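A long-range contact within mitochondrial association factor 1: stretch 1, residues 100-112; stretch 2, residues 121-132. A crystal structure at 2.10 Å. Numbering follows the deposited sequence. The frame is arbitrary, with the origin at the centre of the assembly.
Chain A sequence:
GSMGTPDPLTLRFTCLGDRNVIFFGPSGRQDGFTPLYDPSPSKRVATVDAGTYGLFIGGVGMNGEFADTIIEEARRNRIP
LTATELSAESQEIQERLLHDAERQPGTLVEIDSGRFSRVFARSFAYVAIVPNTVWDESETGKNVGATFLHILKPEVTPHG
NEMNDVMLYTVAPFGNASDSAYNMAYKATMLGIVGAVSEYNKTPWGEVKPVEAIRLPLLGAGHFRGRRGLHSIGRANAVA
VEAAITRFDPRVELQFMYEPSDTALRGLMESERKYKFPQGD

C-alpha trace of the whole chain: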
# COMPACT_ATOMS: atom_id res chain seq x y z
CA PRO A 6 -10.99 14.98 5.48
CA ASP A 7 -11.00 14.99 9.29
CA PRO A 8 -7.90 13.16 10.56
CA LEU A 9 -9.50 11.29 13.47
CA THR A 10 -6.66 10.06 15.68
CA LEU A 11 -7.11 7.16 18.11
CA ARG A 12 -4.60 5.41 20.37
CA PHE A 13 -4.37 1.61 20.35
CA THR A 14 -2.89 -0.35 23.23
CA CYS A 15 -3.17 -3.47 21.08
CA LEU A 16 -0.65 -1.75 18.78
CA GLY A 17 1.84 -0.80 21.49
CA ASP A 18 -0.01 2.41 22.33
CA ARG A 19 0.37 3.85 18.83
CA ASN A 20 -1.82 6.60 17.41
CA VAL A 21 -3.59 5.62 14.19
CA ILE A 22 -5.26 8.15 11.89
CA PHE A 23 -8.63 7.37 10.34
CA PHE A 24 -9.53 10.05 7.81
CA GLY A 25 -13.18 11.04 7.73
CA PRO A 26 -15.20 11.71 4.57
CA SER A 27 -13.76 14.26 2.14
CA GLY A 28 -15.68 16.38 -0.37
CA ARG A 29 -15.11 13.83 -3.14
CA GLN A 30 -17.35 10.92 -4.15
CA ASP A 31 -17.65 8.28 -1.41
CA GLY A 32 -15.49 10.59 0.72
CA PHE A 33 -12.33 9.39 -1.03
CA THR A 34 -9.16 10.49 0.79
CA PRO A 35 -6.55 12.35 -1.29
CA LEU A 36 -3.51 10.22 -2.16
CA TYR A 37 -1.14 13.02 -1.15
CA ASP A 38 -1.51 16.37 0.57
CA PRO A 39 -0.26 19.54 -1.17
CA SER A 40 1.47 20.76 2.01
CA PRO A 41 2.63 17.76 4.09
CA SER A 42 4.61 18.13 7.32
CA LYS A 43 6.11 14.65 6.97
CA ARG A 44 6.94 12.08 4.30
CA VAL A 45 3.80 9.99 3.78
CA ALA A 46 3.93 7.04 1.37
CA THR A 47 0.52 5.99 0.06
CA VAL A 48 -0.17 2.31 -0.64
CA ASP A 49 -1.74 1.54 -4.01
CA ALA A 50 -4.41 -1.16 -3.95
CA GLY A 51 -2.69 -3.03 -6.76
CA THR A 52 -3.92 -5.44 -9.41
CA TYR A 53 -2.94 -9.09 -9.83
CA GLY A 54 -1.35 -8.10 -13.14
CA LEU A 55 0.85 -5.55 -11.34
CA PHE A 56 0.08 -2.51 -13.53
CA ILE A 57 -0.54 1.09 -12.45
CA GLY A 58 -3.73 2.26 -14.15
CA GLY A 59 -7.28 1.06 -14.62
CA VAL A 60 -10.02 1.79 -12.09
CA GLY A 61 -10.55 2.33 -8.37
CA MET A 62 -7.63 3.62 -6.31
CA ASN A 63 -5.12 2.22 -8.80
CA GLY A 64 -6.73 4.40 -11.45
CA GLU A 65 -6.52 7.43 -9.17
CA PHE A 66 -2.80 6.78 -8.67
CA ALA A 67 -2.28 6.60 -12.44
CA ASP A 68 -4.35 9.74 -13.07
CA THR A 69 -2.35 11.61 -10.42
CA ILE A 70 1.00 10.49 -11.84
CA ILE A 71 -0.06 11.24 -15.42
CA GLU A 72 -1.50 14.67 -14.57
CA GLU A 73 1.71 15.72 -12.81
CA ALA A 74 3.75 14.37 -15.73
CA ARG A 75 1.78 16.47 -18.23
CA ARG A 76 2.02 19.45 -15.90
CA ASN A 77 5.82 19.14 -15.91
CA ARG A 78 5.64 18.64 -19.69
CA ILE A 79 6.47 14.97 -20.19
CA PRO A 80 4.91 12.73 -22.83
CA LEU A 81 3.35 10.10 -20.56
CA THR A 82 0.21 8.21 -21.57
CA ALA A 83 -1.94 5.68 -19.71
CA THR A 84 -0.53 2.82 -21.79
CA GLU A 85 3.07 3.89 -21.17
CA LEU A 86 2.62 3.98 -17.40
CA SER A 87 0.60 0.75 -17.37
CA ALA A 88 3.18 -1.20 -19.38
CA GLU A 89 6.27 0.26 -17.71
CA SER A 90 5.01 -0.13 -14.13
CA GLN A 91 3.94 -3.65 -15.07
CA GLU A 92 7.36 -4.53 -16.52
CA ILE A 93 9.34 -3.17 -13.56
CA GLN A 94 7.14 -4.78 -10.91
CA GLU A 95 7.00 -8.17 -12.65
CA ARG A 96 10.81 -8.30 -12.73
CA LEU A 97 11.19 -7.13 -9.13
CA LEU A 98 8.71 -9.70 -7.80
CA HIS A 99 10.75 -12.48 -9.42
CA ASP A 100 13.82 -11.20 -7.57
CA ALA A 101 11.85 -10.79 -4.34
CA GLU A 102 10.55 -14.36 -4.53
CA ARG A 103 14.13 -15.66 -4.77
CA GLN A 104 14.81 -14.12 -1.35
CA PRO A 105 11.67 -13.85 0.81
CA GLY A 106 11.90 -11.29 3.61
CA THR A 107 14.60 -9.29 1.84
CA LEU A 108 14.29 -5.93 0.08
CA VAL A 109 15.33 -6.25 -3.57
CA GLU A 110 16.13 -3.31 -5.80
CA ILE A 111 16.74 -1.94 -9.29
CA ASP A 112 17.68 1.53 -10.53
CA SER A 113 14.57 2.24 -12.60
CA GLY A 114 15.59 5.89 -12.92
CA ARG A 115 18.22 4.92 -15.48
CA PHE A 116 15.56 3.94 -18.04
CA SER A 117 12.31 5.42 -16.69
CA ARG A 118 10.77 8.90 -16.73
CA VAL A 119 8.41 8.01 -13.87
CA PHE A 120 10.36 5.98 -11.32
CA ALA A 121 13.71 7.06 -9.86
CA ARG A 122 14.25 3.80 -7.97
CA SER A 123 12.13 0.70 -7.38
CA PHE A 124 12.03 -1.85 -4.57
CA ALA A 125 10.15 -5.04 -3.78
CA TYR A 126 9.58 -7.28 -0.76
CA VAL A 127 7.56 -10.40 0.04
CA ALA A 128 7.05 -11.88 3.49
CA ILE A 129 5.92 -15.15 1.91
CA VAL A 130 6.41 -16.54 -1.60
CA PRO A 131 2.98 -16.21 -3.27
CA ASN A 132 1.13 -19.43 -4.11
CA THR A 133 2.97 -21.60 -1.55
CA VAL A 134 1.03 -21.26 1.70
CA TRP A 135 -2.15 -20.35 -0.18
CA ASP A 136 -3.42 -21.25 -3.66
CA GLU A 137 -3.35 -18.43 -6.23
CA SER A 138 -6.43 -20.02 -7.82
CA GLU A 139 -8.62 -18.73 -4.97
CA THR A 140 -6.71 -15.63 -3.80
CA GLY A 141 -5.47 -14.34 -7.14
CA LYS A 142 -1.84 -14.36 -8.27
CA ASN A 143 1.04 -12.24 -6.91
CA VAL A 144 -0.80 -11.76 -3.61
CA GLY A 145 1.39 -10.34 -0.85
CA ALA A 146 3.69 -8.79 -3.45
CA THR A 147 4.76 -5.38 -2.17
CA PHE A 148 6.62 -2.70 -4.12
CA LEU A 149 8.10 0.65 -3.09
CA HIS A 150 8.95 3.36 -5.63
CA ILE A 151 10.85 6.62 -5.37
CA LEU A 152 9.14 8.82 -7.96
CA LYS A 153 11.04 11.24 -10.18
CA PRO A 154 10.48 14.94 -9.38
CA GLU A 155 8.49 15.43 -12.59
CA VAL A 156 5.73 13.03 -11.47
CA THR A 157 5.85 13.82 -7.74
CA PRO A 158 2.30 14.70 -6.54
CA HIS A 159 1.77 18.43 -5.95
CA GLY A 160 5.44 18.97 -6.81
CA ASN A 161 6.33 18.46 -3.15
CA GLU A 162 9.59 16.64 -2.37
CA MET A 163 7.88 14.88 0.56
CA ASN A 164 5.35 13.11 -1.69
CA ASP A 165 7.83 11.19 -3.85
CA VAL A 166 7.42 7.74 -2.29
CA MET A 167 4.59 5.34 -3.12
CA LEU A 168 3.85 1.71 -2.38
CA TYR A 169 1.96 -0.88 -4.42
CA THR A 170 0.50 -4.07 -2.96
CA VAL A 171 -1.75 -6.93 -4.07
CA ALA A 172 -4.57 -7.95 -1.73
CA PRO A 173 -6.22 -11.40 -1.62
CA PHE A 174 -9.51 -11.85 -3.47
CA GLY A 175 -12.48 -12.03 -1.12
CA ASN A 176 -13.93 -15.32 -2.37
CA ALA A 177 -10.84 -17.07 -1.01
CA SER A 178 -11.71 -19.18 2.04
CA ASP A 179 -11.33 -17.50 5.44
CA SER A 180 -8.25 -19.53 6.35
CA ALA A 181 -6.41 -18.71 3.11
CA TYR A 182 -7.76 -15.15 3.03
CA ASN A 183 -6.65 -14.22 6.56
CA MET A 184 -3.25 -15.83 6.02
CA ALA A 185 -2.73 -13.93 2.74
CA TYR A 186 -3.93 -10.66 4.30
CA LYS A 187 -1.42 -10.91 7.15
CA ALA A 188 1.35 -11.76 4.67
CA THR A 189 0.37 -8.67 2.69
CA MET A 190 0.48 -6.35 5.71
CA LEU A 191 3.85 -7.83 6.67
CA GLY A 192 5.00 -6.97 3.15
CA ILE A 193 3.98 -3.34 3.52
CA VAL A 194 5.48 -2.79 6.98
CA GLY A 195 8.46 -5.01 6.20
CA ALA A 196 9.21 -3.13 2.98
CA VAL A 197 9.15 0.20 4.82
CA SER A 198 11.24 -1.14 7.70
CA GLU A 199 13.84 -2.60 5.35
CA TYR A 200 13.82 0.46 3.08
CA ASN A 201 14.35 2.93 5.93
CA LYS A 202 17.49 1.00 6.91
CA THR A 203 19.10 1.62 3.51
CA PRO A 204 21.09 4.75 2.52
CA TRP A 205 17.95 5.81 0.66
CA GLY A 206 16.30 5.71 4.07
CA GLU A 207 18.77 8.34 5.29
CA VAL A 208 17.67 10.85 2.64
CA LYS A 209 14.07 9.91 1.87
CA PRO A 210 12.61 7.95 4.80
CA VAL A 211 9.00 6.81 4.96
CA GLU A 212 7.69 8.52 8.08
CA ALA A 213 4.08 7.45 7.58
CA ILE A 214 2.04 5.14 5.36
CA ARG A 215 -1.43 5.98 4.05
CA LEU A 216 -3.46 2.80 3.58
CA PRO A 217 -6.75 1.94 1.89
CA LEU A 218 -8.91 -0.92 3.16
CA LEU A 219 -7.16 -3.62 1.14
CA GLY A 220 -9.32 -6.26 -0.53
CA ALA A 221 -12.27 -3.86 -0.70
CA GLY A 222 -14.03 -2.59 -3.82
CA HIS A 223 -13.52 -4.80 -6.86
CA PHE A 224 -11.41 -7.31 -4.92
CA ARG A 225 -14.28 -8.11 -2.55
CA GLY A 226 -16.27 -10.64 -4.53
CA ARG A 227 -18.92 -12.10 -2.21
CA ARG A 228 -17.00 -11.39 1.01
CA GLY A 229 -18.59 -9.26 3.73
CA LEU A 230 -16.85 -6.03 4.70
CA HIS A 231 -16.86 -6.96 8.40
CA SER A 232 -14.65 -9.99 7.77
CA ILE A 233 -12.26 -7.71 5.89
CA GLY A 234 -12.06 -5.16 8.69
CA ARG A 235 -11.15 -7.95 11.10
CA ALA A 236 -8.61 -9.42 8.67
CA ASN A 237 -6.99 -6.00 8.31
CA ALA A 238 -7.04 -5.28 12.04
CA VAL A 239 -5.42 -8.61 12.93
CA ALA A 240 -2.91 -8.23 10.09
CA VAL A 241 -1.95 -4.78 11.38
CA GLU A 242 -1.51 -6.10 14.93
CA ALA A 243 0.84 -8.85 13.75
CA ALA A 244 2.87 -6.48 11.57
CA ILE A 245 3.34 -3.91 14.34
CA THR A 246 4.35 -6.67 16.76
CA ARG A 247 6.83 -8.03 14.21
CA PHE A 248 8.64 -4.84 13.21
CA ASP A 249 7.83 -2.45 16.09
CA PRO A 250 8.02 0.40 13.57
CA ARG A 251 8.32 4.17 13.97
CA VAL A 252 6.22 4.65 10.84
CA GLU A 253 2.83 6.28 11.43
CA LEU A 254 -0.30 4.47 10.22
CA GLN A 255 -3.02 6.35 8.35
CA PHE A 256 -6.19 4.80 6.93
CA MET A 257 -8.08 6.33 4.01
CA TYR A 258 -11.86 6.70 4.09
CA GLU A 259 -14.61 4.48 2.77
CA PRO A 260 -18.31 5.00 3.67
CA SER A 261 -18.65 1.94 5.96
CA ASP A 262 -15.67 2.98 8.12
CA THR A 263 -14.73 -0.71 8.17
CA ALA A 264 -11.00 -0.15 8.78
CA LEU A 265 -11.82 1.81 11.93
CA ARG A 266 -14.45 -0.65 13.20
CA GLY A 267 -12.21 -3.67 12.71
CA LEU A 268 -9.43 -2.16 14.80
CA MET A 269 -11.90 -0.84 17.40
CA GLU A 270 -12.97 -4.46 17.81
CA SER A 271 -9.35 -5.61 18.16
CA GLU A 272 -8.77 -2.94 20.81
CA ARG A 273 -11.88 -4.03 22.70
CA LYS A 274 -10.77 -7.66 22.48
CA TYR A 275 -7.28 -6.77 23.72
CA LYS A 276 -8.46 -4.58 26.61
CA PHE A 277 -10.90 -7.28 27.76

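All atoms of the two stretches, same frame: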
# COMPACT_ATOMS: atom_id res chain seq x y z
N ASP A 100 12.66 -11.34 -8.45
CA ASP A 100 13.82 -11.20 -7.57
C ASP A 100 13.43 -11.35 -6.11
O ASP A 100 14.13 -12.00 -5.33
CB ASP A 100 14.49 -9.84 -7.79
CG ASP A 100 15.05 -9.67 -9.19
OD1 ASP A 100 15.29 -10.69 -9.86
OD2 ASP A 100 15.24 -8.51 -9.61
N ALA A 101 12.31 -10.74 -5.72
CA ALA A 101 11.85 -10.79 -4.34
C ALA A 101 11.54 -12.21 -3.90
O ALA A 101 11.83 -12.61 -2.78
CB ALA A 101 10.63 -9.90 -4.16
N GLU A 102 10.94 -12.98 -4.81
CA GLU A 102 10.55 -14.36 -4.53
C GLU A 102 11.76 -15.27 -4.33
O GLU A 102 11.68 -16.27 -3.62
CB GLU A 102 9.66 -14.90 -5.65
CG GLU A 102 8.22 -14.39 -5.59
CD GLU A 102 7.37 -14.89 -6.74
OE1 GLU A 102 6.14 -14.68 -6.70
OE2 GLU A 102 7.92 -15.50 -7.68
N ARG A 103 12.88 -14.92 -4.96
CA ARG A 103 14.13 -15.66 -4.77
C ARG A 103 14.61 -15.56 -3.32
O ARG A 103 15.21 -16.49 -2.79
CB ARG A 103 15.23 -15.12 -5.69
CG ARG A 103 15.06 -15.40 -7.16
CD ARG A 103 16.07 -14.58 -7.94
NE ARG A 103 16.49 -15.21 -9.19
CZ ARG A 103 15.96 -14.96 -10.39
NH1 ARG A 103 16.43 -15.59 -11.46
NH2 ARG A 103 14.97 -14.09 -10.53
N GLN A 104 14.33 -14.42 -2.70
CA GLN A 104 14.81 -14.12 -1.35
C GLN A 104 13.70 -13.51 -0.50
O GLN A 104 13.68 -12.30 -0.29
CB GLN A 104 16.00 -13.15 -1.42
CG GLN A 104 17.25 -13.73 -2.05
CD GLN A 104 18.30 -12.66 -2.29
OE1 GLN A 104 18.25 -11.93 -3.28
NE2 GLN A 104 19.26 -12.56 -1.38
N PRO A 105 12.78 -14.35 -0.02
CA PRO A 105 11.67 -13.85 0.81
C PRO A 105 12.16 -13.15 2.07
O PRO A 105 13.09 -13.64 2.72
CB PRO A 105 10.88 -15.12 1.15
CG PRO A 105 11.27 -16.11 0.11
CD PRO A 105 12.69 -15.81 -0.23
N GLY A 106 11.54 -12.03 2.41
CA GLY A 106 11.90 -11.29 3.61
C GLY A 106 13.06 -10.33 3.41
O GLY A 106 13.53 -9.72 4.37
N THR A 107 13.52 -10.20 2.17
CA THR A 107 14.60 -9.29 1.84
C THR A 107 14.12 -8.23 0.85
O THR A 107 13.30 -8.52 -0.02
CB THR A 107 15.81 -10.02 1.23
OG1 THR A 107 15.50 -10.44 -0.10
CG2 THR A 107 16.19 -11.24 2.07
N LEU A 108 14.64 -7.02 0.99
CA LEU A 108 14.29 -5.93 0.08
C LEU A 108 15.18 -5.96 -1.15
O LEU A 108 16.39 -5.76 -1.06
CB LEU A 108 14.42 -4.58 0.80
CG LEU A 108 13.83 -3.37 0.08
CD1 LEU A 108 12.31 -3.44 0.05
CD2 LEU A 108 14.29 -2.08 0.73
N VAL A 109 14.58 -6.23 -2.31
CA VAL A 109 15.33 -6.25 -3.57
C VAL A 109 15.15 -4.91 -4.26
O VAL A 109 14.29 -4.11 -3.88
CB VAL A 109 14.88 -7.40 -4.48
CG1 VAL A 109 15.22 -8.73 -3.83
CG2 VAL A 109 13.40 -7.32 -4.81
N GLU A 110 15.95 -4.66 -5.30
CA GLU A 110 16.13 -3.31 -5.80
C GLU A 110 16.66 -3.25 -7.23
O GLU A 110 17.47 -4.08 -7.64
CB GLU A 110 17.09 -2.57 -4.85
CG GLU A 110 17.34 -1.11 -5.16
CD GLU A 110 18.38 -0.51 -4.23
OE1 GLU A 110 18.39 -0.87 -3.03
OE2 GLU A 110 19.20 0.31 -4.69
N ILE A 111 16.18 -2.26 -7.98
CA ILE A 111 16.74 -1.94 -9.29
C ILE A 111 16.66 -0.43 -9.51
O ILE A 111 15.76 0.24 -9.01
CB ILE A 111 16.00 -2.66 -10.45
CG1 ILE A 111 14.48 -2.43 -10.37
CG2 ILE A 111 16.32 -4.15 -10.46
CD1 ILE A 111 13.98 -1.33 -11.27
N ASP A 112 17.63 0.10 -10.26
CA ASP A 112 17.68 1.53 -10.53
C ASP A 112 16.82 1.88 -11.74
O ASP A 112 17.33 2.06 -12.85
CB ASP A 112 19.12 1.99 -10.75
CG ASP A 112 19.24 3.49 -10.93
OD1 ASP A 112 18.28 4.22 -10.60
OD2 ASP A 112 20.31 3.94 -11.39
N ALA A 121 12.29 6.81 -10.11
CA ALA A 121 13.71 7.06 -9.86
C ALA A 121 14.41 5.79 -9.38
O ALA A 121 15.53 5.48 -9.79
CB ALA A 121 13.88 8.16 -8.83
N ARG A 122 13.74 5.06 -8.49
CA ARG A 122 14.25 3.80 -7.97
C ARG A 122 13.09 2.94 -7.50
O ARG A 122 12.08 3.46 -7.02
CB ARG A 122 15.24 4.05 -6.84
CG ARG A 122 16.18 2.88 -6.58
CD ARG A 122 17.51 3.35 -6.05
NE ARG A 122 18.51 2.29 -6.07
CZ ARG A 122 19.57 2.23 -6.88
NH1 ARG A 122 19.81 3.19 -7.77
NH2 ARG A 122 20.40 1.20 -6.79
N SER A 123 13.23 1.63 -7.65
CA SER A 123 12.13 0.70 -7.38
C SER A 123 12.58 -0.46 -6.51
O SER A 123 13.64 -1.05 -6.74
CB SER A 123 11.54 0.18 -8.69
OG SER A 123 11.08 1.26 -9.49
N PHE A 124 11.74 -0.79 -5.53
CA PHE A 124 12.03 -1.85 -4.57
C PHE A 124 10.90 -2.86 -4.54
O PHE A 124 9.79 -2.57 -4.98
CB PHE A 124 12.24 -1.26 -3.17
CG PHE A 124 13.32 -0.22 -3.09
CD1 PHE A 124 13.10 1.07 -3.54
CD2 PHE A 124 14.56 -0.53 -2.55
CE1 PHE A 124 14.09 2.03 -3.46
CE2 PHE A 124 15.56 0.42 -2.47
CZ PHE A 124 15.32 1.70 -2.92
N ALA A 125 11.18 -4.04 -4.01
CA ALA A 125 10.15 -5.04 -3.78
C ALA A 125 10.47 -5.90 -2.56
O ALA A 125 11.63 -5.99 -2.14
CB ALA A 125 9.97 -5.91 -5.01
N TYR A 126 9.45 -6.52 -2.00
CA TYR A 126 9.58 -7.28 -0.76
C TYR A 126 8.37 -8.20 -0.62
O TYR A 126 7.23 -7.77 -0.80
CB TYR A 126 9.69 -6.32 0.43
CG TYR A 126 9.79 -6.97 1.80
CD1 TYR A 126 8.68 -7.52 2.42
CD2 TYR A 126 11.00 -7.00 2.49
CE1 TYR A 126 8.77 -8.10 3.68
CE2 TYR A 126 11.10 -7.58 3.74
CZ TYR A 126 9.98 -8.13 4.33
OH TYR A 126 10.07 -8.70 5.58
N VAL A 127 8.62 -9.47 -0.31
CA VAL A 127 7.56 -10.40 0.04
C VAL A 127 7.88 -11.10 1.35
O VAL A 127 9.00 -11.57 1.55
CB VAL A 127 7.32 -11.46 -1.06
CG1 VAL A 127 6.59 -10.85 -2.24
CG2 VAL A 127 8.62 -12.11 -1.49
N ALA A 128 6.90 -11.16 2.24
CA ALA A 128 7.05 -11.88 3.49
C ALA A 128 6.97 -13.38 3.23
O ALA A 128 7.66 -14.17 3.88
CB ALA A 128 5.98 -11.45 4.48
N ILE A 129 6.12 -13.75 2.28
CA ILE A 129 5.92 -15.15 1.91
C ILE A 129 5.85 -15.26 0.39
O ILE A 129 5.21 -14.44 -0.27
CB ILE A 129 4.64 -15.73 2.53
CG1 ILE A 129 4.65 -15.55 4.05
CG2 ILE A 129 4.48 -17.21 2.16
CD1 ILE A 129 3.37 -15.98 4.74
N VAL A 130 6.51 -16.27 -0.17
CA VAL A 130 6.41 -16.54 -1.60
C VAL A 130 4.95 -16.79 -1.95
O VAL A 130 4.33 -17.69 -1.39
CB VAL A 130 7.25 -17.75 -2.03
CG1 VAL A 130 7.07 -18.04 -3.52
CG2 VAL A 130 8.72 -17.53 -1.71
N PRO A 131 4.38 -15.98 -2.87
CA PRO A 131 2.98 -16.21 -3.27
C PRO A 131 2.75 -17.62 -3.79
O PRO A 131 3.65 -18.23 -4.35
CB PRO A 131 2.76 -15.18 -4.38
CG PRO A 131 3.74 -14.10 -4.10
CD PRO A 131 4.94 -14.78 -3.51
N ASN A 132 1.54 -18.13 -3.59
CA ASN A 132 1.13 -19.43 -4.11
C ASN A 132 1.92 -20.61 -3.51
O ASN A 132 2.16 -21.60 -4.20
CB ASN A 132 1.28 -19.45 -5.63
CG ASN A 132 0.49 -20.58 -6.28
OD1 ASN A 132 -0.61 -20.92 -5.84
ND2 ASN A 132 1.06 -21.17 -7.32
O HOH W 1 11.48 -10.35 -0.82
O HOH W 2 18.57 6.05 -8.24

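Contact between residues 100-112 and 121-132 of mitochondrial association factor 1. The two stretches bury 993 Å² between them, both sides summed. At the apolar centre, Ala125 CB lies 4.1 Å from Ala101 CB and 3.7 Å from Val109 CG2, so one small side chain meets both the helix end and the strand that follows it. Ala101 CB also packs 4.0 Å from Val127 CG2. Glu110 and Phe124 point to the other face of the sheet from Val109 and Ala125; near them, Leu108 CD2 reaches Phe124 CD2 at 3.6 Å and Leu108 CD1 approaches Tyr126 CB at 3.9 Å. Farther along, Pro105 CG closes on Val130 CG2 at 3.4 Å.

Backbone hydrogen bonds define the register. The strands run antiparallel, their directions 159° apart. Val109 and Ala125 exchange two hydrogen bonds, Val109 N to Ala125 O (3.0 Å) and Ala125 N to Val109 O (3.1 Å); Ile111 and Ser123 repeat the pattern, Ile111 N to Ser123 O (3.1 Å) and Ser123 N to Ile111 O (3.2 Å). Between them Glu110 and Phe124 form a non-hydrogen-bonded pair, with CA atoms 4.5 Å apart.

Before Leu108 lies a type II turn, Gln104 to Thr107, with one direct backbone bond to the other stretch. Gly106, whose backbone angles (85°/5°) call for glycine, donates from N to Val127 O (2.7 Å). Water 1 fills the gap, accepting from Val127 N (3.0 Å) and lying within donating distance of Thr107 O (2.7 Å) and Gln104 O (3.0 Å).

At the opposite end of the pairing the contact becomes charged. Arg122 NE and NH2 both donate to Glu110 OE2, at 2.5 and 2.6 Å, in a salt bridge at the guanidinium edge. A longer salt bridge joins Arg122 NH1 to Asp112 OD1 (3.4 Å); water 2 links the same groups, donating to Asp112 OD1 (3.0 Å) and accepting from Arg122 NH1 (3.2 Å).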